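Local coordinates for carbohydrate kinase, FGGY (Novosphingobium aromaticivorans, PDB 3H6E), which probably phosphorylates a sugar or related carbohydrate substrate as a member of the FGGY kinase family, at residues G78-A82 and I129-L133; L133-D137 and L192-R197; W260-L266 and V293-M299. One frame throughout, in Å; residues are numbered along the deposited sequence.

Contact 1: G78-A82 and I129-L133; sequences GAGIA and IGSQL
Ile81 and Ile129 pack against each other: CG2 of Ile129 comes up against CB of Ile81 at 3.9 Å. The other branch of Ile129 goes to the loop before the strand. Its CG1 lies 3.8 Å from CA of Ala79, and its CD1 ends beside the carbonyl of Gly80, 3.9 Å from that O. This division follows from the first torsion of Ile129, which sets CG2 opposite the backbone N and CG1 beside that N (chi1 -78°). On Ile81 it is the CG2 methyl that faces the helix; it touches CD1 of Leu133 at 4.0 Å, the two side chains crossing at about a right angle. Gln132 runs past Ile81 in the reverse sense, and its extended chain brings the amide up to the carbonyl of Ala79.

The three helix residues present one surface because they stand within a single turn, closed by the bond from N of Leu133 to O of Ile129 (3.0 Å). Opposite them, Ala79 has left-handed helical backbone angles, and the chain turns there before straightening into strand 81-85; its CA comes within 5.4 Å of that of Ile129. Backbone bonds of Gly80 with Trp152 and of Ala82 with Leu150 tie this piece to the chain around strand 148-151. Phe198 also packs on Ile81, Tyr96 on Ala79, and Leu94 on Gln132.

All the touching residues are buried. The arrangement is an apolar strand-to-helix packing in the N-terminal half of an FGGY kinase, where the start of helix 129-139 lies against the small antiparallel sheet of strands 88-89, 81-85 and 148-151.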
loop_
_atom_site.group_PDB
_atom_site.type_symbol
_atom_site.label_atom_id
_atom_site.label_comp_id
_atom_site.label_asym_id
_atom_site.label_seq_id
_atom_site.Cartn_x
_atom_site.Cartn_y
_atom_site.Cartn_z
ATOM N N GLY A 78 -2.908 -4.563 5.227
ATOM C CA GLY A 78 -2.013 -5.696 5.379
ATOM C C GLY A 78 -1.469 -5.862 6.785
ATOM O O GLY A 78 -1.830 -5.117 7.698
ATOM N N ALA A 79 -0.590 -6.843 6.953
ATOM C CA ALA A 79 0.009 -7.124 8.250
ATOM C C ALA A 79 -1.069 -7.451 9.278
ATOM O O ALA A 79 -0.905 -7.193 10.468
ATOM C CB ALA A 79 0.864 -5.956 8.708
ATOM N N GLY A 80 -2.171 -8.023 8.801
ATOM C CA GLY A 80 -3.252 -8.466 9.662
ATOM C C GLY A 80 -3.590 -9.925 9.404
ATOM O O GLY A 80 -3.828 -10.332 8.267
ATOM N N ILE A 81 -3.600 -10.720 10.466
ATOM C CA ILE A 81 -3.864 -12.145 10.341
ATOM C C ILE A 81 -4.904 -12.584 11.366
ATOM O O ILE A 81 -4.905 -12.118 12.503
ATOM C CB ILE A 81 -2.574 -12.970 10.511
ATOM C CG1 ILE A 81 -2.828 -14.441 10.171
ATOM C CG2 ILE A 81 -2.020 -12.808 11.917
ATOM C CD1 ILE A 81 -3.134 -14.684 8.715
ATOM N N ALA A 82 -5.801 -13.471 10.952
ATOM C CA ALA A 82 -6.877 -13.919 11.823
ATOM C C ALA A 82 -6.867 -15.434 11.970
ATOM O O ALA A 82 -6.527 -16.157 11.029
ATOM C CB ALA A 82 -8.221 -13.438 11.293
ATOM N N ILE A 129 3.844 -10.591 9.187
ATOM C CA ILE A 129 2.856 -11.478 9.792
ATOM C C ILE A 129 3.531 -12.653 10.509
ATOM O O ILE A 129 3.084 -13.084 11.575
ATOM C CB ILE A 129 1.818 -11.967 8.768
ATOM C CG1 ILE A 129 0.782 -10.866 8.508
ATOM C CG2 ILE A 129 1.132 -13.227 9.267
ATOM C CD1 ILE A 129 -0.105 -11.111 7.292
ATOM N N GLY A 130 4.620 -13.149 9.931
ATOM C CA GLY A 130 5.392 -14.220 10.539
ATOM C C GLY A 130 5.765 -13.940 11.986
ATOM O O GLY A 130 5.674 -14.822 12.842
ATOM N N SER A 131 6.185 -12.709 12.264
ATOM C CA SER A 131 6.530 -12.309 13.626
ATOM C C SER A 131 5.360 -12.500 14.584
ATOM O O SER A 131 5.537 -12.968 15.707
ATOM C CB SER A 131 6.991 -10.852 13.658
ATOM O OG SER A 131 8.120 -10.657 12.827
ATOM N N GLN A 132 4.164 -12.125 14.140
ATOM C CA GLN A 132 2.962 -12.302 14.945
ATOM C C GLN A 132 2.718 -13.782 15.210
ATOM O O GLN A 132 2.540 -14.192 16.354
ATOM C CB GLN A 132 1.748 -11.708 14.233
ATOM C CG GLN A 132 1.859 -10.239 13.906
ATOM C CD GLN A 132 0.555 -9.674 13.398
ATOM O OE1 GLN A 132 0.537 -8.809 12.523
ATOM N NE2 GLN A 132 -0.550 -10.169 13.939
ATOM N N LEU A 133 2.706 -14.570 14.139
ATOM C CA LEU A 133 2.551 -16.018 14.226
ATOM C C LEU A 133 3.571 -16.620 15.183
ATOM O O LEU A 133 3.216 -17.393 16.071
ATOM C CB LEU A 133 2.688 -16.657 12.841
ATOM C CG LEU A 133 1.394 -16.946 12.075
ATOM C CD1 LEU A 133 0.261 -16.052 12.540
ATOM C CD2 LEU A 133 1.601 -16.837 10.564
#

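Contact 2: L133-D137 and L192-R197; sequences LWWLD and LGWAAR
The indole of Trp194 lies between two leucines, with Leu133 on one face and Leu192 of its own segment on the other. CB of Leu133 stands almost squarely over the six-membered ring, 3.5 Å from its centroid, a CH-pi contact, while CD2 of the same leucine reaches CE3 at 3.9 Å. Leu192 CD1 covers the opposite face toward the rim. At the ring edge, Trp134 CB approaches CH2 in the plane at 4.0 Å, and at another point on the edge NE1 donates to OD2 of Asp137 (2.9 Å, 155°). With CG beside the backbone N (chi1 -71°), Trp194 reaches across to the helix and puts its N-H before this carboxylate.

The second oxygen of Asp137 takes Arg197. NH1 donates in the guanidinium plane to the syn lone pair of OD1, at 3.1 Å and nearly straight (168°), forming a salt bridge. One face of the same guanidinium lies over CD1 of Trp194. Asp137 is therefore gripped by one N-H on each oxygen, and the arginine would probably favour its ionised form. The NE1 bond holds the ring's edge, and the two leucines probably limit its tilt.

Gly193, with positive phi, closes helix 187-191 in a Schellman motif and turns the chain toward Trp194. Around the contact, helix 102-109 packs on Trp134 through Val104 and Tyr108, and Tyr108 also touches Trp194. Met144 of helix 141-145 lies against both Asp137 and Arg197. Leu149 of strand 148-151 touches Leu133 and bonds to the backbone of Arg197, so that the loop after helix 187-191 is tied to helix 129-139 and to that strand.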
loop_
_atom_site.group_PDB
_atom_site.type_symbol
_atom_site.label_atom_id
_atom_site.label_comp_id
_atom_site.label_asym_id
_atom_site.label_seq_id
_atom_site.Cartn_x
_atom_site.Cartn_y
_atom_site.Cartn_z
ATOM N N LEU A 133 2.706 -14.570 14.139
ATOM C CA LEU A 133 2.551 -16.018 14.226
ATOM C C LEU A 133 3.571 -16.620 15.183
ATOM O O LEU A 133 3.216 -17.393 16.071
ATOM C CB LEU A 133 2.688 -16.657 12.841
ATOM C CG LEU A 133 1.394 -16.946 12.075
ATOM C CD1 LEU A 133 0.261 -16.052 12.540
ATOM C CD2 LEU A 133 1.601 -16.837 10.564
ATOM N N TRP A 134 4.838 -16.257 14.999
ATOM C CA TRP A 134 5.911 -16.753 15.856
ATOM C C TRP A 134 5.561 -16.551 17.324
ATOM O O TRP A 134 5.591 -17.489 18.119
ATOM C CB TRP A 134 7.217 -16.026 15.537
ATOM C CG TRP A 134 8.399 -16.541 16.297
ATOM C CD1 TRP A 134 8.910 -16.038 17.462
ATOM C CD2 TRP A 134 9.225 -17.656 15.945
ATOM N NE1 TRP A 134 9.998 -16.772 17.854
ATOM C CE2 TRP A 134 10.213 -17.774 16.942
ATOM C CE3 TRP A 134 9.225 -18.569 14.885
ATOM C CZ2 TRP A 134 11.194 -18.768 16.909
ATOM C CZ3 TRP A 134 10.200 -19.551 14.853
ATOM C CH2 TRP A 134 11.171 -19.644 15.858
ATOM N N TRP A 135 5.230 -15.313 17.669
ATOM C CA TRP A 135 4.862 -14.958 19.031
ATOM C C TRP A 135 3.623 -15.723 19.469
ATOM O O TRP A 135 3.635 -16.408 20.488
ATOM C CB TRP A 135 4.623 -13.452 19.132
ATOM C CG TRP A 135 4.544 -12.940 20.527
ATOM C CD1 TRP A 135 5.083 -13.511 21.645
ATOM C CD2 TRP A 135 3.919 -11.726 20.958
ATOM N NE1 TRP A 135 4.816 -12.737 22.747
ATOM C CE2 TRP A 135 4.106 -11.632 22.352
ATOM C CE3 TRP A 135 3.215 -10.712 20.301
ATOM C CZ2 TRP A 135 3.611 -10.567 23.102
ATOM C CZ3 TRP A 135 2.725 -9.655 21.047
ATOM C CH2 TRP A 135 2.925 -9.592 22.433
ATOM N N LEU A 136 2.556 -15.612 18.684
ATOM C CA LEU A 136 1.306 -16.305 18.983
ATOM C C LEU A 136 1.503 -17.791 19.295
ATOM O O LEU A 136 0.779 -18.359 20.108
ATOM C CB LEU A 136 0.308 -16.128 17.836
ATOM C CG LEU A 136 -0.370 -14.759 17.776
ATOM C CD1 LEU A 136 -1.177 -14.611 16.500
ATOM C CD2 LEU A 136 -1.251 -14.550 19.000
ATOM N N ASP A 137 2.477 -18.417 18.642
ATOM C CA ASP A 137 2.767 -19.824 18.886
ATOM C C ASP A 137 3.202 -20.044 20.333
ATOM O O ASP A 137 3.075 -21.148 20.863
ATOM C CB ASP A 137 3.834 -20.345 17.918
ATOM C CG ASP A 137 3.240 -20.901 16.626
ATOM O OD1 ASP A 137 2.012 -21.129 16.577
ATOM O OD2 ASP A 137 4.003 -21.122 15.659
ATOM N N LEU A 192 7.587 -24.685 9.257
ATOM C CA LEU A 192 6.999 -24.518 10.583
ATOM C C LEU A 192 5.586 -25.085 10.677
ATOM O O LEU A 192 5.000 -25.133 11.758
ATOM C CB LEU A 192 6.978 -23.039 10.967
ATOM C CG LEU A 192 8.323 -22.340 11.163
ATOM C CD1 LEU A 192 8.114 -20.841 11.308
ATOM C CD2 LEU A 192 9.068 -22.903 12.369
ATOM N N GLY A 193 5.033 -25.502 9.546
ATOM C CA GLY A 193 3.672 -26.003 9.520
ATOM C C GLY A 193 2.645 -24.886 9.447
ATOM O O GLY A 193 1.446 -25.129 9.574
ATOM N N TRP A 194 3.111 -23.656 9.241
ATOM C CA TRP A 194 2.206 -22.516 9.123
ATOM C C TRP A 194 1.397 -22.568 7.828
ATOM O O TRP A 194 0.196 -22.291 7.824
ATOM C CB TRP A 194 2.972 -21.194 9.212
ATOM C CG TRP A 194 3.510 -20.894 10.589
ATOM C CD1 TRP A 194 3.252 -21.582 11.740
ATOM C CD2 TRP A 194 4.367 -19.804 10.958
ATOM N NE1 TRP A 194 3.909 -20.998 12.798
ATOM C CE2 TRP A 194 4.598 -19.904 12.345
ATOM C CE3 TRP A 194 4.965 -18.757 10.249
ATOM C CZ2 TRP A 194 5.402 -18.999 13.037
ATOM C CZ3 TRP A 194 5.761 -17.859 10.936
ATOM C CH2 TRP A 194 5.973 -17.988 12.317
ATOM N N ALA A 195 2.060 -22.928 6.734
ATOM C CA ALA A 195 1.412 -22.976 5.427
ATOM C C ALA A 195 0.214 -23.918 5.423
ATOM O O ALA A 195 -0.775 -23.678 4.733
ATOM C CB ALA A 195 2.410 -23.383 4.352
ATOM N N ALA A 196 0.306 -24.985 6.209
ATOM C CA ALA A 196 -0.752 -25.986 6.266
ATOM C C ALA A 196 -1.986 -25.486 7.016
ATOM O O ALA A 196 -3.076 -26.042 6.873
ATOM C CB ALA A 196 -0.229 -27.272 6.898
ATOM N N ARG A 197 -1.811 -24.438 7.817
ATOM C CA ARG A 197 -2.911 -23.885 8.602
ATOM C C ARG A 197 -3.780 -22.904 7.810
ATOM O O ARG A 197 -4.904 -22.606 8.213
ATOM C CB ARG A 197 -2.379 -23.179 9.847
ATOM C CG ARG A 197 -1.546 -24.045 10.773
ATOM C CD ARG A 197 -1.016 -23.193 11.921
ATOM N NE ARG A 197 -0.095 -23.911 12.794
ATOM C CZ ARG A 197 0.562 -23.345 13.802
ATOM N NH1 ARG A 197 0.402 -22.051 14.058
ATOM N NH2 ARG A 197 1.382 -24.069 14.554
#

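Contact 3: W260-L266 and V293-M299; sequences WFIAMRL and VPSARFM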
loop_
_atom_site.group_PDB
_atom_site.type_symbol
_atom_site.label_atom_id
_atom_site.label_comp_id
_atom_site.label_asym_id
_atom_site.label_seq_id
_atom_site.Cartn_x
_atom_site.Cartn_y
_atom_site.Cartn_z
ATOM N N TRP A 260 5.185 8.089 3.409
ATOM C CA TRP A 260 6.009 7.197 2.610
ATOM C C TRP A 260 5.776 7.426 1.119
ATOM O O TRP A 260 4.635 7.486 0.657
ATOM C CB TRP A 260 5.703 5.734 2.944
ATOM C CG TRP A 260 6.311 5.246 4.221
ATOM C CD1 TRP A 260 5.749 5.281 5.468
ATOM C CD2 TRP A 260 7.597 4.636 4.379
ATOM N NE1 TRP A 260 6.610 4.738 6.391
ATOM C CE2 TRP A 260 7.751 4.333 5.749
ATOM C CE3 TRP A 260 8.637 4.321 3.496
ATOM C CZ2 TRP A 260 8.900 3.726 6.255
ATOM C CZ3 TRP A 260 9.778 3.721 4.003
ATOM C CH2 TRP A 260 9.901 3.430 5.368
ATOM N N PHE A 261 6.867 7.560 0.374
ATOM C CA PHE A 261 6.816 7.515 -1.078
ATOM C C PHE A 261 7.099 6.076 -1.489
ATOM O O PHE A 261 8.162 5.540 -1.181
ATOM C CB PHE A 261 7.872 8.440 -1.679
ATOM C CG PHE A 261 7.521 9.896 -1.614
ATOM C CD1 PHE A 261 6.864 10.422 -0.513
ATOM C CD2 PHE A 261 7.878 10.750 -2.646
ATOM C CE1 PHE A 261 6.552 11.768 -0.453
ATOM C CE2 PHE A 261 7.574 12.098 -2.590
ATOM C CZ PHE A 261 6.909 12.608 -1.495
ATOM N N ILE A 262 6.147 5.443 -2.165
ATOM C CA ILE A 262 6.291 4.039 -2.529
ATOM C C ILE A 262 6.103 3.806 -4.019
ATOM O O ILE A 262 5.060 4.131 -4.583
ATOM C CB ILE A 262 5.299 3.144 -1.762
ATOM C CG1 ILE A 262 5.443 3.358 -0.254
ATOM C CG2 ILE A 262 5.518 1.679 -2.119
ATOM C CD1 ILE A 262 4.457 2.562 0.569
ATOM N N ALA A 263 7.124 3.238 -4.649
ATOM C CA ALA A 263 7.056 2.878 -6.055
ATOM C C ALA A 263 6.677 1.410 -6.199
ATOM O O ALA A 263 7.412 0.526 -5.758
ATOM C CB ALA A 263 8.383 3.156 -6.742
HETATM N N MSE A 264 5.525 1.157 -6.812
HETATM C CA MSE A 264 5.086 -0.203 -7.080
HETATM C C MSE A 264 4.981 -0.424 -8.580
HETATM O O MSE A 264 4.123 0.158 -9.248
HETATM C CB MSE A 264 3.746 -0.466 -6.408
HETATM C CG MSE A 264 3.761 -0.201 -4.907
HETATM SE SE MSE A 264 1.997 -0.393 -4.101
HETATM C CE MSE A 264 1.768 -2.318 -4.323
ATOM N N ARG A 265 5.865 -1.262 -9.110
ATOM C CA ARG A 265 5.923 -1.486 -10.546
ATOM C C ARG A 265 5.094 -2.687 -10.990
ATOM O O ARG A 265 5.060 -3.717 -10.320
ATOM C CB ARG A 265 7.373 -1.664 -11.000
ATOM C CG ARG A 265 7.508 -2.181 -12.416
ATOM C CD ARG A 265 8.952 -2.442 -12.783
ATOM N NE ARG A 265 9.053 -3.036 -14.110
ATOM C CZ ARG A 265 10.161 -3.556 -14.625
ATOM N NH1 ARG A 265 11.283 -3.564 -13.926
ATOM N NH2 ARG A 265 10.139 -4.073 -15.842
ATOM N N LEU A 266 4.429 -2.541 -12.129
ATOM C CA LEU A 266 3.681 -3.632 -12.739
ATOM C C LEU A 266 4.407 -4.065 -14.003
ATOM O O LEU A 266 4.101 -3.587 -15.095
ATOM C CB LEU A 266 2.263 -3.178 -13.081
ATOM C CG LEU A 266 1.506 -2.500 -11.936
ATOM C CD1 LEU A 266 0.278 -1.744 -12.436
ATOM C CD2 LEU A 266 1.133 -3.518 -10.872
ATOM N N VAL A 293 5.306 -7.829 -7.777
ATOM C CA VAL A 293 5.206 -6.384 -7.890
ATOM C C VAL A 293 6.418 -5.745 -7.227
ATOM O O VAL A 293 6.386 -5.432 -6.035
ATOM C CB VAL A 293 3.936 -5.868 -7.202
ATOM C CG1 VAL A 293 3.917 -4.342 -7.165
ATOM C CG2 VAL A 293 2.696 -6.426 -7.889
ATOM N N PRO A 294 7.500 -5.565 -7.997
ATOM C CA PRO A 294 8.728 -4.970 -7.463
ATOM C C PRO A 294 8.448 -3.602 -6.854
ATOM O O PRO A 294 7.754 -2.787 -7.462
ATOM C CB PRO A 294 9.618 -4.837 -8.701
ATOM C CG PRO A 294 9.136 -5.903 -9.621
ATOM C CD PRO A 294 7.650 -5.981 -9.399
ATOM N N SER A 295 8.986 -3.362 -5.661
ATOM C CA SER A 295 8.692 -2.139 -4.926
ATOM C C SER A 295 9.936 -1.507 -4.314
ATOM O O SER A 295 10.874 -2.200 -3.935
ATOM C CB SER A 295 7.672 -2.425 -3.823
ATOM O OG SER A 295 6.606 -3.218 -4.320
ATOM N N ALA A 296 9.929 -0.183 -4.221
ATOM C CA ALA A 296 10.991 0.550 -3.544
ATOM C C ALA A 296 10.382 1.758 -2.855
ATOM O O ALA A 296 9.632 2.511 -3.474
ATOM C CB ALA A 296 12.051 0.987 -4.532
ATOM N N ARG A 297 10.686 1.941 -1.575
ATOM C CA ARG A 297 10.194 3.114 -0.860
ATOM C C ARG A 297 11.279 3.957 -0.200
ATOM O O ARG A 297 12.444 3.562 -0.106
ATOM C CB ARG A 297 9.107 2.754 0.171
ATOM C CG ARG A 297 8.932 1.275 0.489
ATOM C CD ARG A 297 10.097 0.698 1.271
ATOM N NE ARG A 297 10.048 0.959 2.712
ATOM C CZ ARG A 297 9.297 0.276 3.577
ATOM N NH1 ARG A 297 8.497 -0.687 3.143
ATOM N NH2 ARG A 297 9.333 0.563 4.873
ATOM N N PHE A 298 10.862 5.140 0.231
ATOM C CA PHE A 298 11.654 6.009 1.087
ATOM C C PHE A 298 10.667 6.985 1.717
ATOM O O PHE A 298 9.621 7.272 1.136
ATOM C CB PHE A 298 12.755 6.736 0.304
ATOM C CG PHE A 298 12.257 7.856 -0.567
ATOM C CD1 PHE A 298 11.663 7.592 -1.789
ATOM C CD2 PHE A 298 12.411 9.178 -0.174
ATOM C CE1 PHE A 298 11.213 8.623 -2.599
ATOM C CE2 PHE A 298 11.965 10.215 -0.979
ATOM C CZ PHE A 298 11.363 9.934 -2.195
HETATM N N MSE A 299 10.980 7.471 2.909
HETATM C CA MSE A 299 10.029 8.290 3.648
HETATM C C MSE A 299 10.011 9.732 3.175
HETATM O O MSE A 299 10.275 10.654 3.946
HETATM C CB MSE A 299 10.308 8.210 5.145
HETATM C CG MSE A 299 9.686 6.988 5.787
HETATM SE SE MSE A 299 9.569 7.157 7.714
HETATM C CE MSE A 299 11.405 6.683 8.121
#
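A nearly eclipsed first torsion in Arg297 (chi1 12°), followed by bends at chi2 and chi3, curls its guanidinium back over the indole of Trp260. The tryptophan turns its ring beside its own backbone N (chi1 -77°), across the end of the neighbouring strand. Arg297 CZ sits 4.0 Å from the centroid of the six-membered ring, an off-centre cation-pi contact, with the guanidinium steeply inclined to the indole; its NE also forms a salt bridge with Asp281. Over the opposite face lies CG of selenomethionine Met299, whose SE stands obliquely 4.3 Å from the same centroid, a Met-aromatic contact. With an alanine here instead of Trp260, Arg297 and Met299 would probably face a gap and the guanidinium would lose its aromatic partner.

Beyond the indole the strands pair antiparallel through five backbone bonds, the first Phe261 N to Phe298 O and the last Arg265 N to Pro294 O, both 2.9 Å. Ile262 runs alongside Arg297, CG1 to CB 3.7 Å. On the other face the rings of Phe261 and Phe298 meet obliquely, planes at 54°, with CB of Phe261 3.5 Å from CE1 of Phe298.

Helix 363-384 covers the face carrying Ala263, Ala296 and Phe298, through Leu382, Ala381, Val377 and Ala378. The pair lies inside a mixed sheet, between strands 252-256 and 282-286, and Met299 stands at the N-cap position of helix 300-308.

In the fold
Contacts 1 and 2 share Leu133 and helix 129-139, and they touch, Gly130 O lying 3.2 Å from Trp194 CH2. Contact 1 is wholly buried and chiefly apolar, holding the helix's start to a small sheet. Contact 2, farther from the chain's centre and partly exposed, adds a charged carboxylate grip to its aromatic packing. Contact 3 stands apart, in the C-terminal FGGY domain, its centre about 21 Å from that of contact 1 and 28 Å from that of contact 2. Nearest the centre of the chain, it is held mainly by backbone pairing within one sheet, with the cation-pi group confined to one end.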